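Local coordinates for protein tyrocidine synthase 2 (Brevibacillus parabrevis, PDB 6TA8) that belongs to the nonribosomal peptide synthetases and is seen here as a single condensation-family domain built from two lobes, at residues E32-L37 with A96-N101; P39-F44 with I320-S325. All coordinates share one frame; numbering follows the deposited sequence.

Contact 1 of 2, residues E32-L37 with A96-N101; sequences EGEIAL and AIKQIN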
loop_
_atom_site.group_PDB
_atom_site.type_symbol
_atom_site.label_atom_id
_atom_site.label_comp_id
_atom_site.label_asym_id
_atom_site.label_seq_id
_atom_site.Cartn_x
_atom_site.Cartn_y
_atom_site.Cartn_z
ATOM N N GLU A 32 -13.928 -5.569 -20.687
ATOM C CA GLU A 32 -14.524 -6.780 -20.146
ATOM C C GLU A 32 -13.625 -7.968 -20.455
ATOM O O GLU A 32 -12.735 -7.894 -21.306
ATOM C CB GLU A 32 -15.932 -7.028 -20.713
ATOM C CG GLU A 32 -16.876 -5.838 -20.618
ATOM C CD GLU A 32 -18.205 -6.090 -21.304
ATOM O OE1 GLU A 32 -18.872 -7.088 -20.963
ATOM O OE2 GLU A 32 -18.579 -5.288 -22.186
ATOM N N GLY A 33 -13.862 -9.066 -19.749
ATOM C CA GLY A 33 -13.190 -10.324 -20.012
ATOM C C GLY A 33 -12.221 -10.700 -18.902
ATOM O O GLY A 33 -12.047 -9.991 -17.910
ATOM N N GLU A 34 -11.583 -11.851 -19.104
ATOM C CA GLU A 34 -10.637 -12.375 -18.127
ATOM C C GLU A 34 -9.332 -11.589 -18.162
ATOM O O GLU A 34 -8.869 -11.165 -19.225
ATOM C CB GLU A 34 -10.365 -13.856 -18.398
ATOM C CG GLU A 34 -9.069 -14.380 -17.792
ATOM C CD GLU A 34 -9.132 -15.849 -17.434
ATOM O OE1 GLU A 34 -10.069 -16.536 -17.895
ATOM O OE2 GLU A 34 -8.245 -16.316 -16.690
ATOM N N ILE A 35 -8.743 -11.387 -16.984
ATOM C CA ILE A 35 -7.430 -10.772 -16.839
ATOM C C ILE A 35 -6.514 -11.761 -16.132
ATOM O O ILE A 35 -6.959 -12.576 -15.319
ATOM C CB ILE A 35 -7.505 -9.438 -16.063
ATOM C CG1 ILE A 35 -8.675 -8.592 -16.568
ATOM C CG2 ILE A 35 -6.199 -8.668 -16.180
ATOM C CD1 ILE A 35 -8.802 -7.254 -15.876
ATOM N N ALA A 36 -5.226 -11.693 -16.456
ATOM C CA ALA A 36 -4.237 -12.533 -15.798
ATOM C C ALA A 36 -3.867 -11.954 -14.438
ATOM O O ALA A 36 -3.918 -10.741 -14.218
ATOM C CB ALA A 36 -2.987 -12.676 -16.666
ATOM N N LEU A 37 -3.489 -12.840 -13.520
ATOM C CA LEU A 37 -3.141 -12.434 -12.164
ATOM C C LEU A 37 -1.749 -11.815 -12.151
ATOM O O LEU A 37 -0.779 -12.439 -12.597
ATOM C CB LEU A 37 -3.208 -13.630 -11.215
ATOM C CG LEU A 37 -4.593 -14.185 -10.873
ATOM C CD1 LEU A 37 -4.467 -15.469 -10.067
ATOM C CD2 LEU A 37 -5.417 -13.155 -10.116
ATOM N N ALA A 96 -8.180 -23.441 -9.368
ATOM C CA ALA A 96 -7.475 -22.245 -9.794
ATOM C C ALA A 96 -8.370 -21.019 -9.652
ATOM O O ALA A 96 -9.598 -21.115 -9.572
ATOM C CB ALA A 96 -6.998 -22.384 -11.240
ATOM N N ILE A 97 -7.735 -19.852 -9.623
ATOM C CA ILE A 97 -8.426 -18.580 -9.447
ATOM C C ILE A 97 -8.478 -17.861 -10.785
ATOM O O ILE A 97 -7.479 -17.799 -11.513
ATOM C CB ILE A 97 -7.735 -17.714 -8.376
ATOM C CG1 ILE A 97 -7.748 -18.430 -7.021
ATOM C CG2 ILE A 97 -8.411 -16.356 -8.264
ATOM C CD1 ILE A 97 -6.469 -19.179 -6.701
ATOM N N LYS A 98 -9.648 -17.319 -11.114
ATOM C CA LYS A 98 -9.876 -16.623 -12.375
ATOM C C LYS A 98 -10.538 -15.287 -12.077
ATOM O O LYS A 98 -11.648 -15.252 -11.537
ATOM C CB LYS A 98 -10.747 -17.467 -13.312
ATOM C CG LYS A 98 -11.291 -16.728 -14.522
ATOM C CD LYS A 98 -12.216 -17.629 -15.332
ATOM C CE LYS A 98 -12.834 -16.893 -16.510
ATOM N NZ LYS A 98 -13.706 -17.779 -17.331
ATOM N N GLN A 99 -9.857 -14.194 -12.413
ATOM C CA GLN A 99 -10.406 -12.855 -12.240
ATOM C C GLN A 99 -10.963 -12.361 -13.568
ATOM O O GLN A 99 -10.292 -12.445 -14.602
ATOM C CB GLN A 99 -9.357 -11.881 -11.696
ATOM C CG GLN A 99 -8.110 -11.707 -12.547
ATOM C CD GLN A 99 -7.376 -10.405 -12.261
ATOM O OE1 GLN A 99 -7.810 -9.597 -11.440
ATOM N NE2 GLN A 99 -6.259 -10.196 -12.945
ATOM N N ILE A 100 -12.198 -11.866 -13.539
ATOM C CA ILE A 100 -12.883 -11.366 -14.724
ATOM C C ILE A 100 -13.281 -9.920 -14.476
ATOM O O ILE A 100 -13.899 -9.607 -13.451
ATOM C CB ILE A 100 -14.123 -12.208 -15.073
ATOM C CG1 ILE A 100 -13.834 -13.701 -14.917
ATOM C CG2 ILE A 100 -14.589 -11.902 -16.488
ATOM C CD1 ILE A 100 -15.064 -14.565 -15.068
ATOM N N ASN A 101 -12.932 -9.043 -15.413
ATOM C CA ASN A 101 -13.403 -7.665 -15.386
ATOM C C ASN A 101 -14.809 -7.636 -15.975
ATOM O O ASN A 101 -14.982 -7.767 -17.190
ATOM C CB ASN A 101 -12.457 -6.756 -16.162
ATOM C CG ASN A 101 -12.469 -5.329 -15.649
ATOM O OD1 ASN A 101 -11.436 -4.659 -15.622
ATOM N ND2 ASN A 101 -13.640 -4.857 -15.236
#
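Ile-35 and Gln-99 meet at the tightly packed end of this pairing. The backbone N-H of Ile-35 reaches O of Gln-99 at 3.0 Å in an almost straight bond, 173° at the hydrogen. CG of Gln-99 sits between its own backbone N and carbonyl carbon (chi1 59°), and the extended chain reaches across to the backbone between Ile-35 and Leu-37. The amide NE2 comes to 3.4 Å from CB of Ile-35 and makes a short but strongly bent, weak bond of 2.7 Å to O of Ala-36. Leu-37 closes this corner, its CD2 lying 3.9 Å from CG of Gln-99 while the CD1 branch reaches over to Ile-97. On the same face, CD1 of Ile-35 packs against CB of Asn-101, 3.7 Å away. The Asn-101 amide is fixed by a bond from ND2 to O of Asp-84, and Ala-205 of helix 201-212 packs on Ile-35.

The other face, bearing Glu-34, Lys-98 and Ile-100, is looser and turned toward solvent. Glu-34 and Lys-98 run across each other at about a right angle, and their salt bridge is long, 3.9 Å from OE1 of Glu-34 to NZ of Lys-98. The carboxylate lies mainly against the lysine methylenes. At the start of strand 33-35, Gly-33 and Asn-101 exchange two backbone hydrogen bonds, the shorter 2.8 Å from Asn-101 N to Gly-33 O. Gly-33 adopts a positive phi of 111°, a conformation suited to glycine. Strand 98-101 also bonds to strand 88-91 through Lys-98 and Ile-100, so the segments form two neighbours of a small three-stranded antiparallel sheet, in which the short strand 33-35 is an edge strand.

Contact 2 of 2, residues P39-F44 with I320-S325; sequences PIQKWF and IGWFTS
Ile-40 lies over one face of the Trp-322 indole in a CH-pi contact. Its CG1 stands 3.7 Å from the centroid of the six-membered ring, 22° off the ring normal, and the two side chains cross at about a right angle. The placement follows from the isoleucine torsions: CG1 trails away from the backbone N (chi1 -167°), which sends this branch over the ring and leaves CG2 to meet the loop backbone.

Other apolar contacts gather at the far end of the indole. CB of Phe-44 approaches the ring edge, 3.8 Å from CZ3 of Trp-322. CH2 of Trp-322 in turn comes to the edge of the Trp-43 ring, near its plane, 4.1 Å from CZ3 of Trp-43. Ile-40, Trp-43 and Phe-44 thus present one side of helix 39-46 to the loop between strands 297-304 and 325-332. This places the contact at the junction of the two lobes of the condensation-domain fold. Trp-322 also stacks on His-164, and the neighbouring Phe-323 N bonds to OD2 of Asp-168, both residues belonging to the HHxxxDG signature of the family.

Polar atoms meet carbon across the contact, with no hydrogen bond between the segments. CG2 of Ile-40 lies 3.3 Å from O of Trp-322, and CB of Ile-40 is 3.2 Å from O of Thr-324. Gln-41 brings its CG near the indole, while its amide bonds away from the loop: OE1 accepts from Thr-38 N, just before the helix, and NE2 donates to O of Leu-165.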
loop_
_atom_site.group_PDB
_atom_site.type_symbol
_atom_site.label_atom_id
_atom_site.label_comp_id
_atom_site.label_asym_id
_atom_site.label_seq_id
_atom_site.Cartn_x
_atom_site.Cartn_y
_atom_site.Cartn_z
ATOM N N PRO A 39 1.736 -10.356 -10.277
ATOM C CA PRO A 39 2.522 -10.979 -9.195
ATOM C C PRO A 39 2.010 -10.664 -7.799
ATOM O O PRO A 39 1.969 -11.561 -6.947
ATOM C CB PRO A 39 3.930 -10.411 -9.423
ATOM C CG PRO A 39 3.986 -10.145 -10.879
ATOM C CD PRO A 39 2.604 -9.700 -11.273
ATOM N N ILE A 40 1.622 -9.415 -7.535
ATOM C CA ILE A 40 1.118 -9.074 -6.209
ATOM C C ILE A 40 -0.246 -9.711 -5.976
ATOM O O ILE A 40 -0.633 -9.966 -4.828
ATOM C CB ILE A 40 1.080 -7.544 -6.028
ATOM C CG1 ILE A 40 0.871 -7.182 -4.556
ATOM C CG2 ILE A 40 -0.000 -6.920 -6.901
ATOM C CD1 ILE A 40 1.904 -7.779 -3.625
ATOM N N GLN A 41 -0.990 -9.992 -7.048
ATOM C CA GLN A 41 -2.246 -10.716 -6.909
ATOM C C GLN A 41 -2.002 -12.201 -6.674
ATOM O O GLN A 41 -2.707 -12.829 -5.876
ATOM C CB GLN A 41 -3.115 -10.499 -8.147
ATOM C CG GLN A 41 -3.758 -9.123 -8.212
ATOM C CD GLN A 41 -4.453 -8.868 -9.533
ATOM O OE1 GLN A 41 -4.097 -9.451 -10.557
ATOM N NE2 GLN A 41 -5.451 -7.992 -9.517
ATOM N N LYS A 42 -1.009 -12.774 -7.358
ATOM C CA LYS A 42 -0.641 -14.166 -7.112
ATOM C C LYS A 42 -0.122 -14.352 -5.692
ATOM O O LYS A 42 -0.401 -15.370 -5.049
ATOM C CB LYS A 42 0.411 -14.619 -8.125
ATOM C CG LYS A 42 -0.148 -15.304 -9.359
ATOM C CD LYS A 42 0.949 -16.055 -10.100
ATOM C CE LYS A 42 0.386 -16.903 -11.228
ATOM N NZ LYS A 42 -0.096 -16.069 -12.363
ATOM N N TRP A 43 0.640 -13.378 -5.191
ATOM C CA TRP A 43 1.167 -13.463 -3.833
ATOM C C TRP A 43 0.051 -13.455 -2.796
ATOM O O TRP A 43 0.188 -14.073 -1.733
ATOM C CB TRP A 43 2.141 -12.310 -3.586
ATOM C CG TRP A 43 2.494 -12.094 -2.146
ATOM C CD1 TRP A 43 3.508 -12.688 -1.454
ATOM C CD2 TRP A 43 1.842 -11.213 -1.224
ATOM N NE1 TRP A 43 3.525 -12.236 -0.157
ATOM C CE2 TRP A 43 2.511 -11.329 0.010
ATOM C CE3 TRP A 43 0.752 -10.341 -1.321
ATOM C CZ2 TRP A 43 2.128 -10.607 1.138
ATOM C CZ3 TRP A 43 0.375 -9.623 -0.200
ATOM C CH2 TRP A 43 1.061 -9.761 1.013
ATOM N N PHE A 44 -1.057 -12.770 -3.085
ATOM C CA PHE A 44 -2.168 -12.723 -2.139
ATOM C C PHE A 44 -2.850 -14.080 -2.016
ATOM O O PHE A 44 -3.196 -14.511 -0.910
ATOM C CB PHE A 44 -3.170 -11.650 -2.566
ATOM C CG PHE A 44 -4.453 -11.666 -1.781
ATOM C CD1 PHE A 44 -4.522 -11.078 -0.529
ATOM C CD2 PHE A 44 -5.593 -12.260 -2.300
ATOM C CE1 PHE A 44 -5.701 -11.089 0.194
ATOM C CE2 PHE A 44 -6.774 -12.276 -1.582
ATOM C CZ PHE A 44 -6.828 -11.688 -0.333
ATOM N N ILE A 320 -6.443 2.670 -12.032
ATOM C CA ILE A 320 -6.674 2.196 -10.674
ATOM C C ILE A 320 -6.466 0.688 -10.647
ATOM O O ILE A 320 -6.976 -0.033 -11.514
ATOM C CB ILE A 320 -8.083 2.576 -10.186
ATOM C CG1 ILE A 320 -8.147 4.077 -9.896
ATOM C CG2 ILE A 320 -8.474 1.769 -8.955
ATOM C CD1 ILE A 320 -9.459 4.529 -9.310
ATOM N N GLY A 321 -5.707 0.215 -9.668
ATOM C CA GLY A 321 -5.414 -1.201 -9.563
ATOM C C GLY A 321 -4.430 -1.440 -8.443
ATOM O O GLY A 321 -3.997 -0.510 -7.756
ATOM N N TRP A 322 -4.084 -2.713 -8.260
ATOM C CA TRP A 322 -3.090 -3.123 -7.269
ATOM C C TRP A 322 -1.770 -3.335 -8.004
ATOM O O TRP A 322 -1.479 -4.425 -8.498
ATOM C CB TRP A 322 -3.536 -4.375 -6.523
ATOM C CG TRP A 322 -2.782 -4.604 -5.244
ATOM C CD1 TRP A 322 -1.919 -3.738 -4.638
ATOM C CD2 TRP A 322 -2.819 -5.775 -4.419
ATOM N NE1 TRP A 322 -1.419 -4.295 -3.487
ATOM C CE2 TRP A 322 -1.957 -5.546 -3.329
ATOM C CE3 TRP A 322 -3.501 -6.994 -4.494
ATOM C CZ2 TRP A 322 -1.758 -6.489 -2.323
ATOM C CZ3 TRP A 322 -3.301 -7.929 -3.493
ATOM C CH2 TRP A 322 -2.436 -7.671 -2.423
ATOM N N PHE A 323 -0.966 -2.275 -8.073
ATOM C CA PHE A 323 0.301 -2.286 -8.790
ATOM C C PHE A 323 1.497 -2.501 -7.871
ATOM O O PHE A 323 2.639 -2.372 -8.323
ATOM C CB PHE A 323 0.479 -0.978 -9.565
ATOM C CG PHE A 323 -0.418 -0.849 -10.764
ATOM C CD1 PHE A 323 -1.777 -0.620 -10.611
ATOM C CD2 PHE A 323 0.101 -0.943 -12.043
ATOM C CE1 PHE A 323 -2.601 -0.498 -11.715
ATOM C CE2 PHE A 323 -0.717 -0.820 -13.150
ATOM C CZ PHE A 323 -2.069 -0.598 -12.986
ATOM N N THR A 324 1.261 -2.827 -6.601
ATOM C CA THR A 324 2.337 -2.896 -5.618
ATOM C C THR A 324 3.406 -3.898 -6.035
ATOM O O THR A 324 3.103 -5.039 -6.396
ATOM C CB THR A 324 1.768 -3.268 -4.247
ATOM O OG1 THR A 324 1.011 -2.169 -3.729
ATOM C CG2 THR A 324 2.887 -3.611 -3.272
ATOM N N SER A 325 4.661 -3.461 -5.992
ATOM C CA SER A 325 5.808 -4.307 -6.287
ATOM C C SER A 325 6.631 -4.485 -5.020
ATOM O O SER A 325 6.999 -3.500 -4.370
ATOM C CB SER A 325 6.670 -3.701 -7.396
ATOM O OG SER A 325 7.444 -2.619 -6.906
#

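How the contacts relate
From the N terminus the chain passes through strand 33-35 and turns almost at once into helix 39-46, so the first halves of both contacts are sequence neighbours. Contact 1 closes first, when the chain returns after 58 intervening residues to add strand 98-101. Contact 2 closes much later, after 275 residues, when the loop 320-325 reaches the helix. Since the segments alternate along the chain, the two closures cross. Their centres lie 13 Å apart and they touch directly: NE2 of Gln-99 packs 3.3 Å from OE1 of Gln-41. Together they join the small three-stranded sheet, through the helix, to the loop leading into strand 325-332.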